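Local structure of protein CbbY (4UAS) at residues 7-12 and 120-125; 112-117 and 154-159; 209-212 and 216-219; 95-100 and 172-177; 22-27 and 53-58. The protein hydrolyses the 1-phosphate of xylulose-1,5-bisphosphate, a potent Rubisco inhibitor, as a highly selective magnesium-dependent sugar phosphatase of the HAD superfamily. All coordinates share one frame; numbering follows the deposited sequence.

Contact 1 of 5, residues 7-12 and 120-125; sequences FDVDGT and PNVEAL. With MG (magnesium ion), chain D; PO4 (phosphate ion), chain C.
Val9 packs on Val122 and Leu125 in a small, buried, wholly apolar contact between the catalytic loop that follows strand 4-7 and helix 119-129 of the HAD phosphatase core. The loop carries the DxDx(T/V) signature of the superfamily as Asp8, Asp10 and Thr12. With chi1 at 175°, Val9 CG1 lies anti to its own N and meets Leu125 CD1 at 3.8 Å, the two side chains running antiparallel alongside one another. Its other branch, CG2, faces Val122 CG2 more loosely at 4.4 Å.

Val9 thus turns its side chain to the helix while its backbone serves the active site. The phosphate oxygen O3 is gripped by two amides, Asp10 N nearly straight (165°) and Val9 N more bent (138°). Asp8, assigned as the nucleophile, binds magnesium through OD2, and Thr12 OG1 donates to the anti lone pair of that same oxygen, which should help fix the rotation of the carboxylate. Asp10, the assigned proton donor, gives the metal its backbone O instead, leaving its carboxylate to face the phosphate. Asp176 completes the protein ligands, and Lys151 pairs with Asp8 OD1. The phosphate oxygen O4 and waters 1 and 2 fill the remaining metal positions, with Asp8 OD2 2.1 Å and Asp10 O 2.2 Å from the magnesium.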
# COMPACT_ATOMS: atom_id res chain seq x y z
N PHE A 7 -6.39 -4.55 -4.48
CA PHE A 7 -6.04 -3.20 -4.07
C PHE A 7 -4.70 -3.12 -3.38
O PHE A 7 -4.44 -3.79 -2.40
CB PHE A 7 -7.04 -2.65 -3.06
CG PHE A 7 -8.44 -2.47 -3.62
CD1 PHE A 7 -8.87 -1.23 -4.08
CD2 PHE A 7 -9.34 -3.52 -3.63
CE1 PHE A 7 -10.19 -1.06 -4.52
CE2 PHE A 7 -10.61 -3.34 -4.14
CZ PHE A 7 -11.03 -2.12 -4.55
N ASP A 8 -3.83 -2.22 -3.89
CA ASP A 8 -2.77 -1.68 -3.13
C ASP A 8 -3.35 -0.93 -1.91
O ASP A 8 -4.50 -0.54 -1.93
CB ASP A 8 -2.00 -0.72 -4.03
CG ASP A 8 -0.81 -0.09 -3.41
OD1 ASP A 8 0.00 -0.85 -2.82
OD2 ASP A 8 -0.71 1.15 -3.35
N VAL A 9 -2.52 -0.69 -0.91
CA VAL A 9 -2.95 0.05 0.27
C VAL A 9 -2.43 1.49 0.29
O VAL A 9 -3.19 2.44 0.11
CB VAL A 9 -2.64 -0.71 1.60
CG1 VAL A 9 -2.98 0.14 2.81
CG2 VAL A 9 -3.38 -2.02 1.62
N ASP A 10 -1.14 1.65 0.50
CA ASP A 10 -0.56 2.99 0.69
C ASP A 10 -0.61 3.79 -0.59
O ASP A 10 -0.00 3.45 -1.58
CB ASP A 10 0.87 2.89 1.20
CG ASP A 10 0.98 2.24 2.55
OD1 ASP A 10 0.25 2.66 3.47
OD2 ASP A 10 1.78 1.26 2.65
N GLY A 11 -1.31 4.93 -0.51
CA GLY A 11 -1.48 5.80 -1.66
C GLY A 11 -2.59 5.39 -2.58
O GLY A 11 -2.86 6.14 -3.51
N THR A 12 -3.27 4.28 -2.32
CA THR A 12 -4.34 3.74 -3.15
C THR A 12 -5.64 3.78 -2.38
O THR A 12 -6.60 4.50 -2.79
CB THR A 12 -3.95 2.39 -3.75
OG1 THR A 12 -2.86 2.51 -4.62
CG2 THR A 12 -5.10 1.77 -4.50
N PRO A 120 -0.67 -5.14 10.73
CA PRO A 120 -1.35 -4.27 11.65
C PRO A 120 -1.76 -2.93 11.03
O PRO A 120 -2.73 -2.30 11.47
CB PRO A 120 -0.36 -4.07 12.79
CG PRO A 120 0.58 -5.22 12.71
CD PRO A 120 0.59 -5.68 11.28
N ASN A 121 -1.00 -2.46 10.07
CA ASN A 121 -1.35 -1.23 9.40
C ASN A 121 -2.60 -1.33 8.55
O ASN A 121 -3.41 -0.43 8.51
CB ASN A 121 -0.18 -0.76 8.54
CG ASN A 121 1.09 -0.45 9.33
OD1 ASN A 121 1.08 -0.21 10.50
ND2 ASN A 121 2.18 -0.46 8.63
N VAL A 122 -2.77 -2.48 7.88
CA VAL A 122 -3.97 -2.73 7.12
C VAL A 122 -5.19 -2.70 8.05
O VAL A 122 -6.24 -2.17 7.75
CB VAL A 122 -3.86 -4.06 6.37
CG1 VAL A 122 -5.15 -4.39 5.60
CG2 VAL A 122 -2.70 -4.10 5.43
N GLU A 123 -5.05 -3.45 9.17
CA GLU A 123 -6.14 -3.53 10.13
C GLU A 123 -6.50 -2.16 10.68
O GLU A 123 -7.67 -1.82 10.77
CB GLU A 123 -5.79 -4.48 11.28
CG GLU A 123 -5.78 -5.94 10.86
CD GLU A 123 -7.16 -6.45 10.61
OE1 GLU A 123 -8.23 -5.76 10.86
OE2 GLU A 123 -7.25 -7.62 10.18
N ALA A 124 -5.49 -1.36 11.00
CA ALA A 124 -5.76 -0.02 11.55
C ALA A 124 -6.48 0.85 10.52
O ALA A 124 -7.43 1.57 10.84
CB ALA A 124 -4.42 0.58 11.99
N LEU A 125 -6.05 0.79 9.25
CA LEU A 125 -6.71 1.53 8.22
C LEU A 125 -8.15 1.13 8.00
O LEU A 125 -9.03 1.96 7.87
CB LEU A 125 -5.90 1.44 6.91
CG LEU A 125 -6.50 2.21 5.73
CD1 LEU A 125 -5.38 2.48 4.70
CD2 LEU A 125 -7.47 1.35 4.92
MG MG D . 1.10 2.15 -2.94
P PO4 C . 1.81 -0.45 -0.51
O1 PO4 C . 2.47 -1.71 -1.19
O2 PO4 C . 2.78 0.01 0.65
O3 PO4 C . 0.45 -0.65 0.12
O4 PO4 C . 1.77 0.77 -1.51
O HOH W 1 2.65 3.41 -2.81
O HOH W 2 2.14 0.96 -4.50

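Contact 2 of 5, residues 112-117 and 154-159; sequences AVATTT and PDIYRL. With PO4 (phosphate ion), chain C.
The ring of Tyr157 takes the methyl group of Ala114 over one face, a CH-pi contact in which Ala114 CB sits 3.9 Å from the ring centroid, 24° off the normal. The methyl is displaced toward the rim, and Tyr157 CE2 is the nearest ring atom to Ala114 CB at 3.6 Å. Tyr157 CG stands anti to the carbonyl carbon (chi1 -79°), which brings the far end of the ring back to the strand although its CB sets off past it. The hydroxyl goes beyond the contact to Glu175. A second flat group, the guanidinium of Arg158, has Pro154 CB over the centre of one face and Asp155 OD1 at its edge, in plane, in a salt bridge within the helix turn.

Beside the tyrosine, Ile156 lays CG1 3.8 Å from Thr115 O, and its CG2 only just reaches the Ala114 methyl. These contacts seat the first turn of helix 155-164 against the end of strand 110-114 in the Rossmann-like sheet of the HAD core. Thr115 and Thr116 follow at that strand end, a usual place for phosphate-binding residues in this superfamily, and both belong to the substrate site.

Thr115 CB points away from the helix, and its hydroxyl, anti to the backbone N (chi1 -177°), donates to phosphate O3 at 2.6 Å. The same OG1 accepts from Thr117 N, closing an ST turn that holds it in position. Thr116 N reaches phosphate O1 at 2.9 Å in an almost straight bond.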
# COMPACT_ATOMS: atom_id res chain seq x y z
N ALA A 112 -9.30 -8.32 -2.74
CA ALA A 112 -8.06 -8.59 -2.05
C ALA A 112 -7.31 -7.29 -1.76
O ALA A 112 -7.39 -6.33 -2.57
CB ALA A 112 -7.16 -9.55 -2.81
N VAL A 113 -6.50 -7.30 -0.74
CA VAL A 113 -5.39 -6.38 -0.56
C VAL A 113 -4.11 -7.11 -0.96
O VAL A 113 -3.93 -8.26 -0.64
CB VAL A 113 -5.29 -5.94 0.92
CG1 VAL A 113 -3.93 -5.55 1.38
CG2 VAL A 113 -6.32 -4.81 1.11
N ALA A 114 -3.24 -6.38 -1.67
CA ALA A 114 -1.91 -6.85 -2.03
C ALA A 114 -0.95 -5.70 -1.74
O ALA A 114 -0.94 -4.72 -2.50
CB ALA A 114 -1.85 -7.28 -3.48
N THR A 115 -0.21 -5.77 -0.63
CA THR A 115 0.52 -4.66 -0.07
C THR A 115 1.86 -5.07 0.47
O THR A 115 2.02 -6.18 0.96
CB THR A 115 -0.34 -3.97 1.05
OG1 THR A 115 0.37 -2.82 1.54
CG2 THR A 115 -0.63 -4.87 2.13
N THR A 116 2.77 -4.12 0.47
CA THR A 116 4.05 -4.21 1.16
C THR A 116 4.00 -3.78 2.59
O THR A 116 5.00 -4.04 3.31
CB THR A 116 5.14 -3.38 0.44
OG1 THR A 116 4.88 -1.99 0.59
CG2 THR A 116 5.25 -3.74 -1.04
N THR A 117 2.91 -3.20 3.05
CA THR A 117 2.82 -2.73 4.42
C THR A 117 2.55 -3.85 5.35
O THR A 117 2.05 -4.90 4.98
CB THR A 117 1.76 -1.63 4.56
OG1 THR A 117 2.13 -0.77 5.65
CG2 THR A 117 0.33 -2.12 4.73
N PRO A 154 6.43 -9.33 -8.31
CA PRO A 154 4.99 -9.69 -8.35
C PRO A 154 4.55 -10.68 -7.26
O PRO A 154 3.36 -10.99 -7.24
CB PRO A 154 4.83 -10.32 -9.74
CG PRO A 154 6.02 -9.81 -10.52
CD PRO A 154 7.13 -9.80 -9.51
N ASP A 155 5.47 -11.19 -6.45
CA ASP A 155 5.10 -12.30 -5.58
C ASP A 155 3.89 -12.04 -4.70
O ASP A 155 3.11 -12.96 -4.49
CB ASP A 155 6.31 -12.76 -4.81
CG ASP A 155 7.34 -13.50 -5.75
OD1 ASP A 155 6.94 -13.82 -6.93
OD2 ASP A 155 8.44 -13.80 -5.30
N ILE A 156 3.70 -10.84 -4.16
CA ILE A 156 2.58 -10.60 -3.29
C ILE A 156 1.25 -10.70 -4.08
O ILE A 156 0.23 -11.15 -3.54
CB ILE A 156 2.70 -9.23 -2.59
CG1 ILE A 156 1.79 -9.14 -1.37
CG2 ILE A 156 2.58 -8.06 -3.54
CD1 ILE A 156 2.14 -10.12 -0.25
N TYR A 157 1.23 -10.26 -5.34
CA TYR A 157 0.08 -10.43 -6.20
C TYR A 157 -0.17 -11.86 -6.56
O TYR A 157 -1.31 -12.32 -6.61
CB TYR A 157 0.19 -9.55 -7.45
CG TYR A 157 -0.16 -8.08 -7.25
CD1 TYR A 157 0.77 -7.08 -7.24
CD2 TYR A 157 -1.49 -7.72 -7.11
CE1 TYR A 157 0.40 -5.74 -7.08
CE2 TYR A 157 -1.88 -6.42 -6.96
CZ TYR A 157 -0.94 -5.42 -6.92
OH TYR A 157 -1.35 -4.13 -6.81
N ARG A 158 0.90 -12.61 -6.84
CA ARG A 158 0.75 -14.06 -7.08
C ARG A 158 0.17 -14.78 -5.89
O ARG A 158 -0.69 -15.67 -6.06
CB ARG A 158 2.10 -14.65 -7.47
CG ARG A 158 2.62 -14.12 -8.80
CD ARG A 158 4.01 -14.60 -9.14
NE ARG A 158 4.42 -14.11 -10.44
CZ ARG A 158 5.61 -13.69 -10.78
NH1 ARG A 158 6.63 -13.62 -9.90
NH2 ARG A 158 5.79 -13.31 -12.02
N LEU A 159 0.57 -14.40 -4.69
CA LEU A 159 -0.01 -14.98 -3.46
C LEU A 159 -1.49 -14.68 -3.41
O LEU A 159 -2.33 -15.56 -3.21
CB LEU A 159 0.74 -14.42 -2.25
CG LEU A 159 0.08 -14.67 -0.90
CD1 LEU A 159 -0.18 -16.09 -0.61
CD2 LEU A 159 0.80 -13.92 0.20
P PO4 C . 1.81 -0.45 -0.51
O1 PO4 C . 2.47 -1.71 -1.19
O2 PO4 C . 2.78 0.01 0.65
O3 PO4 C . 0.45 -0.65 0.12
O4 PO4 C . 1.77 0.77 -1.51

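Contact 3 of 5, residues 209-212 and 216-219; sequences RLLD and ELGG
Arg209 brings its guanidinium edge up to the backbone of Glu216 and Leu217, with NH1 also lying 3.6 Å from Leu217 CD2. A bend at chi3 (65°) turns the end of the otherwise extended chain onto two successive carbonyls. The bond from Arg209 NH1 to Leu217 O is 3.0 Å long and nearly straight, with the oxygen in the guanidinium plane. Arg209 NH2 meets Glu216 O less favourably at 3.2 Å, from above the carbonyl plane. NH1 has a further acceptor in Gly222 O, so the one guanidinium binds three carbonyls of the chain after the strand.

Beneath this polar bridge Leu211 and Leu217 lie roughly perpendicular. Leu211 CD1 touches Leu217 CD2 at 3.8 Å, and the end of Leu217 swings back to Leu211 and Arg209 although its CB starts away from them.

On the exposed side the carboxylate of Glu216 reaches back to Asp212. Its OE1 takes a weak, bent hydrogen bond from Asp212 N (3.1 Å, 121°) and another weak one from Ser213 N. Water 4 also accepts from Asp212 N and donates to Glu216 OE1, bridging the pair by a second route. The two acids, OD2 of Asp212 and OE2 of Glu216, stand 4.6 Å apart, and water 3 donates to both, which probably eases their repulsion.

The contact folds the tail back on the short, weakly bonded strand about 209-210 at one edge of the parallel sheet; that strand bonds to Val193 of strand 190-193, and Arg209, Leu211 and Leu217 all pack on Ile192.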
# COMPACT_ATOMS: atom_id res chain seq x y z
N ARG A 209 -5.08 2.08 -17.40
CA ARG A 209 -5.61 3.45 -17.32
C ARG A 209 -4.71 4.18 -16.32
O ARG A 209 -4.23 3.62 -15.36
CB ARG A 209 -7.06 3.52 -16.88
CG ARG A 209 -8.04 2.79 -17.78
CD ARG A 209 -9.48 2.86 -17.31
NE ARG A 209 -10.03 4.20 -17.32
CZ ARG A 209 -11.16 4.50 -16.73
NH1 ARG A 209 -11.87 3.58 -16.07
NH2 ARG A 209 -11.58 5.77 -16.69
N LEU A 210 -4.58 5.50 -16.55
CA LEU A 210 -3.84 6.40 -15.67
C LEU A 210 -4.80 7.52 -15.35
O LEU A 210 -5.17 8.29 -16.26
CB LEU A 210 -2.56 6.88 -16.29
CG LEU A 210 -1.75 7.85 -15.49
CD1 LEU A 210 -1.26 7.21 -14.19
CD2 LEU A 210 -0.56 8.34 -16.29
N LEU A 211 -5.22 7.64 -14.10
CA LEU A 211 -6.31 8.52 -13.69
C LEU A 211 -5.83 9.53 -12.68
O LEU A 211 -5.06 9.20 -11.76
CB LEU A 211 -7.40 7.69 -13.00
CG LEU A 211 -8.01 6.54 -13.84
CD1 LEU A 211 -9.05 5.84 -13.01
CD2 LEU A 211 -8.57 7.01 -15.14
N ASP A 212 -6.37 10.74 -12.75
CA ASP A 212 -6.14 11.69 -11.70
C ASP A 212 -6.81 11.35 -10.39
O ASP A 212 -6.36 11.77 -9.31
CB ASP A 212 -6.58 13.10 -12.15
CG ASP A 212 -5.70 13.75 -13.21
OD1 ASP A 212 -4.58 13.30 -13.41
OD2 ASP A 212 -6.19 14.73 -13.83
N GLU A 216 -12.78 8.75 -11.10
CA GLU A 216 -12.95 8.80 -12.55
C GLU A 216 -13.10 7.43 -13.14
O GLU A 216 -13.20 7.28 -14.36
CB GLU A 216 -11.81 9.53 -13.19
CG GLU A 216 -11.69 10.96 -12.74
CD GLU A 216 -10.37 11.67 -13.10
OE1 GLU A 216 -9.35 11.06 -13.35
OE2 GLU A 216 -10.28 12.87 -12.90
N LEU A 217 -13.08 6.37 -12.32
CA LEU A 217 -13.20 5.01 -12.87
C LEU A 217 -14.49 4.82 -13.65
O LEU A 217 -14.46 4.13 -14.66
CB LEU A 217 -13.15 4.01 -11.76
CG LEU A 217 -11.75 3.58 -11.46
CD1 LEU A 217 -11.72 2.74 -10.20
CD2 LEU A 217 -11.20 2.74 -12.63
N GLY A 218 -15.59 5.38 -13.10
CA GLY A 218 -16.86 5.22 -13.77
C GLY A 218 -17.50 3.86 -13.53
O GLY A 218 -18.28 3.34 -14.37
N GLY A 219 -17.23 3.31 -12.37
CA GLY A 219 -17.89 2.05 -12.00
C GLY A 219 -17.12 0.82 -12.46
O GLY A 219 -16.00 0.87 -13.02
O HOH W 3 -8.92 14.93 -13.76
O HOH W 4 -7.68 11.65 -15.15

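Contact 4 of 5, residues 95-100 and 172-177; sequences PGIADL and VALEDS. With MG (magnesium ion), chain D.
Leu174 holds the largest share of this contact, presenting its CD2 methyl to both Leu100 and Ile97 of helix 97-107. Leu100 and Leu174 meet end on, CD2 to CD2 at 3.8 Å. Leu100 CG is anti to its backbone N (chi1 -178°), which stretches the side chain from the helix toward the strand. Ile97, one turn earlier, adds a looser touch, its CD1 4.3 Å from Leu174 CD2. Its CB is not aimed at the strand; the end of the chain makes the approach. The backbones stay well apart, 9.8 Å between the CA atoms of Ile97 and Leu174, and the contact is made by methyl groups alone. Phe7 of the adjacent strand 4-7 touches Leu100 and Leu174 as well, so the three share one apolar layer between helix and sheet.

The residues after Leu174 serve the metal. Asp176 OD1 binds magnesium at 2.2 Å. Water 1, itself a metal ligand, donates to Asp176 OD2 at 2.9 Å. Glu175 does not bind the ion directly: its chain bends at chi2 (-74°) and OE1 accepts at 2.6 Å from water 2, another metal ligand. The same water is hydrogen-bonded to Ser177 OG, and Lys151 and Tyr157 hold Glu175 OE2. Ser177 also caps the helix that follows through Gly180 N.

Lying just past the end of strand 171-175 and supplying a magnesium ligand, Asp176 occupies the place of the motif IV acid of HAD phosphatases.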
# COMPACT_ATOMS: atom_id res chain seq x y z
N PRO A 95 -10.90 9.43 -2.92
CA PRO A 95 -12.12 9.50 -3.68
C PRO A 95 -12.33 8.31 -4.60
O PRO A 95 -11.39 7.85 -5.28
CB PRO A 95 -12.04 10.78 -4.47
CG PRO A 95 -11.08 11.63 -3.70
CD PRO A 95 -10.14 10.69 -3.03
N GLY A 96 -13.56 7.80 -4.64
CA GLY A 96 -13.93 6.72 -5.51
C GLY A 96 -13.78 5.30 -4.91
O GLY A 96 -14.32 4.35 -5.44
N ILE A 97 -12.94 5.16 -3.89
CA ILE A 97 -12.61 3.84 -3.38
C ILE A 97 -13.79 3.16 -2.65
O ILE A 97 -14.15 2.02 -2.95
CB ILE A 97 -11.37 3.94 -2.44
CG1 ILE A 97 -10.06 4.29 -3.18
CG2 ILE A 97 -11.24 2.68 -1.59
CD1 ILE A 97 -9.64 3.22 -4.17
N ALA A 98 -14.42 3.89 -1.77
CA ALA A 98 -15.59 3.36 -1.08
C ALA A 98 -16.70 2.98 -2.07
O ALA A 98 -17.32 1.90 -1.94
CB ALA A 98 -16.13 4.33 -0.01
N ASP A 99 -16.97 3.84 -3.05
CA ASP A 99 -18.04 3.54 -4.06
C ASP A 99 -17.70 2.29 -4.86
O ASP A 99 -18.59 1.48 -5.13
CB ASP A 99 -18.20 4.70 -4.97
CG ASP A 99 -18.77 5.92 -4.28
OD1 ASP A 99 -19.38 5.78 -3.21
OD2 ASP A 99 -18.69 7.01 -4.89
N LEU A 100 -16.45 2.11 -5.30
CA LEU A 100 -16.07 0.95 -6.07
C LEU A 100 -16.26 -0.33 -5.21
O LEU A 100 -16.76 -1.34 -5.72
CB LEU A 100 -14.65 1.07 -6.54
CG LEU A 100 -14.17 -0.10 -7.40
CD1 LEU A 100 -14.93 -0.14 -8.66
CD2 LEU A 100 -12.67 0.01 -7.66
N VAL A 172 -8.13 -7.47 -11.79
CA VAL A 172 -7.57 -6.15 -12.08
C VAL A 172 -6.98 -5.67 -10.75
O VAL A 172 -7.51 -5.95 -9.69
CB VAL A 172 -8.61 -5.20 -12.66
CG1 VAL A 172 -9.72 -4.99 -11.66
CG2 VAL A 172 -8.01 -3.92 -13.17
N ALA A 173 -5.90 -4.87 -10.85
CA ALA A 173 -5.26 -4.23 -9.73
C ALA A 173 -5.41 -2.72 -9.79
O ALA A 173 -5.36 -2.13 -10.88
CB ALA A 173 -3.76 -4.55 -9.70
N LEU A 174 -5.54 -2.11 -8.62
CA LEU A 174 -5.48 -0.64 -8.45
C LEU A 174 -4.23 -0.31 -7.67
O LEU A 174 -3.93 -0.89 -6.62
CB LEU A 174 -6.66 -0.09 -7.69
CG LEU A 174 -7.92 0.17 -8.49
CD1 LEU A 174 -8.46 -1.02 -9.14
CD2 LEU A 174 -8.93 0.87 -7.64
N GLU A 175 -3.43 0.62 -8.22
CA GLU A 175 -2.11 0.98 -7.71
C GLU A 175 -1.90 2.48 -7.82
O GLU A 175 -2.61 3.21 -8.50
CB GLU A 175 -1.01 0.27 -8.54
CG GLU A 175 -0.71 -1.13 -8.01
CD GLU A 175 0.08 -1.13 -6.73
OE1 GLU A 175 0.45 -0.01 -6.26
OE2 GLU A 175 0.34 -2.25 -6.22
N ASP A 176 -0.84 2.97 -7.12
CA ASP A 176 -0.46 4.34 -7.11
C ASP A 176 0.98 4.59 -7.48
O ASP A 176 1.37 5.77 -7.60
CB ASP A 176 -0.73 5.04 -5.77
CG ASP A 176 0.30 4.60 -4.74
OD1 ASP A 176 0.40 3.37 -4.58
OD2 ASP A 176 0.99 5.41 -4.10
N SER A 177 1.83 3.58 -7.60
CA SER A 177 3.25 3.74 -7.75
C SER A 177 3.79 2.86 -8.82
O SER A 177 3.18 1.83 -9.20
CB SER A 177 3.97 3.42 -6.45
OG SER A 177 4.00 2.02 -6.20
MG MG D . 1.10 2.15 -2.94
O HOH W 2 2.14 0.96 -4.50
O HOH W 1 2.65 3.41 -2.81

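Contact 5 of 5, residues 22-27 and 53-58; sequences RAFNET and ERIARF
The two helical segments keep their backbones well separated, 9.3 Å between the CA atoms of Phe24 and Ile55, the closest pair, and three side chains bridge the space. Phe24, with CG anti to the carbonyl carbon (chi1 -78°), points its ring at helix 51-61 and meets two neighbours there. On the Ile55 side, Phe24 CE1 lies 3.9 Å from Ile55 CG1; the CD1 methyl of Ile55 comes to the ring edge, in plane. On the other side Phe24 CE2 is 4.0 Å from Arg54 NH1. The ring and guanidinium planes stand 70° apart, the guanidinium turning its edge to the ring, so this is not a face-on stack.

Helices 17-31 and 51-61 probably belong to a helical C1-type cap, which in this family lies between the catalytic loop and the next core strand and helps to enclose the substrate. Arg54 and Glu53 are substrate-site residues here, and Lys78, another one, makes a cation-pi contact with Phe24. The guanidinium of Arg54 is steadied by backbone carbonyls, its NH2 donating to Thr48 O and its NE to Leu45 O. Trp37 touches both Phe24 and Arg54.

Within helix 17-31, Thr27 OG1 donates to Ala23 O at 2.7 Å. This carbonyl also receives Thr27 N, so that one donor arrives on either face of the C=O group. On the exposed flank Arg22 NE forms a nearly straight salt bridge with Glu26 OE2, 2.8 Å long, the oxygen lying in the guanidinium plane but approached from above the carboxylate plane.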
# COMPACT_ATOMS: atom_id res chain seq x y z
N ARG A 22 5.61 10.64 9.62
CA ARG A 22 5.48 11.14 10.98
C ARG A 22 5.79 10.02 11.96
O ARG A 22 6.49 10.23 12.96
CB ARG A 22 4.07 11.71 11.21
CG ARG A 22 3.78 12.15 12.64
CD ARG A 22 2.40 12.80 12.78
NE ARG A 22 2.20 13.09 14.20
CZ ARG A 22 1.01 13.45 14.69
NH1 ARG A 22 -0.01 13.54 13.91
NH2 ARG A 22 0.86 13.63 15.97
N ALA A 23 5.21 8.83 11.77
CA ALA A 23 5.44 7.73 12.69
C ALA A 23 6.93 7.38 12.74
O ALA A 23 7.48 7.09 13.80
CB ALA A 23 4.63 6.53 12.30
N PHE A 24 7.62 7.34 11.57
CA PHE A 24 9.05 7.11 11.58
C PHE A 24 9.77 8.17 12.40
O PHE A 24 10.57 7.86 13.29
CB PHE A 24 9.64 7.09 10.16
CG PHE A 24 9.42 5.81 9.37
CD1 PHE A 24 10.12 4.68 9.73
CD2 PHE A 24 8.60 5.78 8.26
CE1 PHE A 24 9.99 3.50 8.98
CE2 PHE A 24 8.45 4.62 7.54
CZ PHE A 24 9.15 3.47 7.89
N ASN A 25 9.53 9.45 12.09
CA ASN A 25 10.30 10.50 12.75
C ASN A 25 10.04 10.56 14.24
O ASN A 25 10.96 10.77 15.04
CB ASN A 25 10.02 11.85 12.07
CG ASN A 25 10.65 11.94 10.72
OD1 ASN A 25 11.74 11.40 10.52
ND2 ASN A 25 10.04 12.67 9.81
N GLU A 26 8.78 10.38 14.66
CA GLU A 26 8.48 10.35 16.09
C GLU A 26 9.14 9.18 16.79
O GLU A 26 9.52 9.28 17.94
CB GLU A 26 6.96 10.43 16.27
CG GLU A 26 6.36 11.77 15.91
CD GLU A 26 4.89 11.92 16.21
OE1 GLU A 26 4.25 10.95 16.66
OE2 GLU A 26 4.38 13.04 15.95
N THR A 27 9.21 8.05 16.10
CA THR A 27 9.87 6.86 16.65
C THR A 27 11.37 7.15 16.84
O THR A 27 11.96 6.85 17.87
CB THR A 27 9.61 5.66 15.78
OG1 THR A 27 8.24 5.36 15.76
CG2 THR A 27 10.38 4.44 16.34
N GLU A 53 12.87 -2.75 5.30
CA GLU A 53 13.78 -2.62 4.18
C GLU A 53 14.21 -1.17 4.00
O GLU A 53 15.35 -0.86 3.64
CB GLU A 53 13.14 -3.18 2.90
CG GLU A 53 12.86 -4.70 2.91
CD GLU A 53 11.59 -5.13 3.66
OE1 GLU A 53 10.88 -4.35 4.28
OE2 GLU A 53 11.32 -6.39 3.57
N ARG A 54 13.28 -0.24 4.19
CA ARG A 54 13.55 1.18 4.02
C ARG A 54 14.51 1.65 5.14
O ARG A 54 15.44 2.38 4.86
CB ARG A 54 12.22 1.98 4.12
CG ARG A 54 12.37 3.40 3.77
CD ARG A 54 11.04 4.14 3.68
NE ARG A 54 10.26 3.55 2.64
CZ ARG A 54 9.03 3.17 2.72
NH1 ARG A 54 8.25 3.60 3.70
NH2 ARG A 54 8.52 2.36 1.80
N ILE A 55 14.29 1.21 6.38
CA ILE A 55 15.25 1.55 7.45
C ILE A 55 16.62 1.02 7.10
O ILE A 55 17.63 1.71 7.26
CB ILE A 55 14.74 1.05 8.83
CG1 ILE A 55 13.45 1.75 9.25
CG2 ILE A 55 15.84 1.20 9.88
CD1 ILE A 55 12.70 1.00 10.33
N ALA A 56 16.70 -0.25 6.65
CA ALA A 56 17.97 -0.85 6.33
C ALA A 56 18.70 -0.07 5.26
O ALA A 56 19.93 0.16 5.35
CB ALA A 56 17.78 -2.31 5.91
N ARG A 57 17.98 0.37 4.24
CA ARG A 57 18.58 1.16 3.17
C ARG A 57 19.16 2.48 3.71
O ARG A 57 20.30 2.87 3.43
CB ARG A 57 17.58 1.48 2.07
CG ARG A 57 18.02 2.51 1.08
CD ARG A 57 17.00 2.78 0.02
NE ARG A 57 17.29 3.96 -0.76
CZ ARG A 57 16.46 4.46 -1.65
NH1 ARG A 57 15.32 3.83 -1.93
NH2 ARG A 57 16.74 5.61 -2.26
N PHE A 58 18.36 3.17 4.51
CA PHE A 58 18.81 4.42 5.13
C PHE A 58 20.07 4.16 5.95
O PHE A 58 21.04 4.95 5.87
CB PHE A 58 17.71 4.94 6.00
CG PHE A 58 18.13 6.04 6.94
CD1 PHE A 58 18.44 7.29 6.51
CD2 PHE A 58 18.18 5.77 8.29
CE1 PHE A 58 18.83 8.25 7.38
CE2 PHE A 58 18.55 6.74 9.24
CZ PHE A 58 18.88 7.99 8.73

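Overall arrangement
Contacts 1, 2 and 4 are buried around neighbouring strands of one sheet: Phe7 of contact 1 pairs with Ala112 and Ala114 of contact 2, and Asp8 with Leu174 of contact 4. Each combines apolar packing with active-site chemistry at a strand end; contacts 1 and 2 share the phosphate, contacts 1 and 4 the magnesium and its two waters. Tyr157 and Glu175 join contacts 2 and 4. Contact 3 alone is partly exposed; near the sheet edge it relies on side-chain-to-backbone hydrogen bonds and water, yet its Leu217 extends the apolar layer of contact 4. Contact 5, also buried, lies within the cap, its centre about 32 Å from that of contact 3, and touches none of the others.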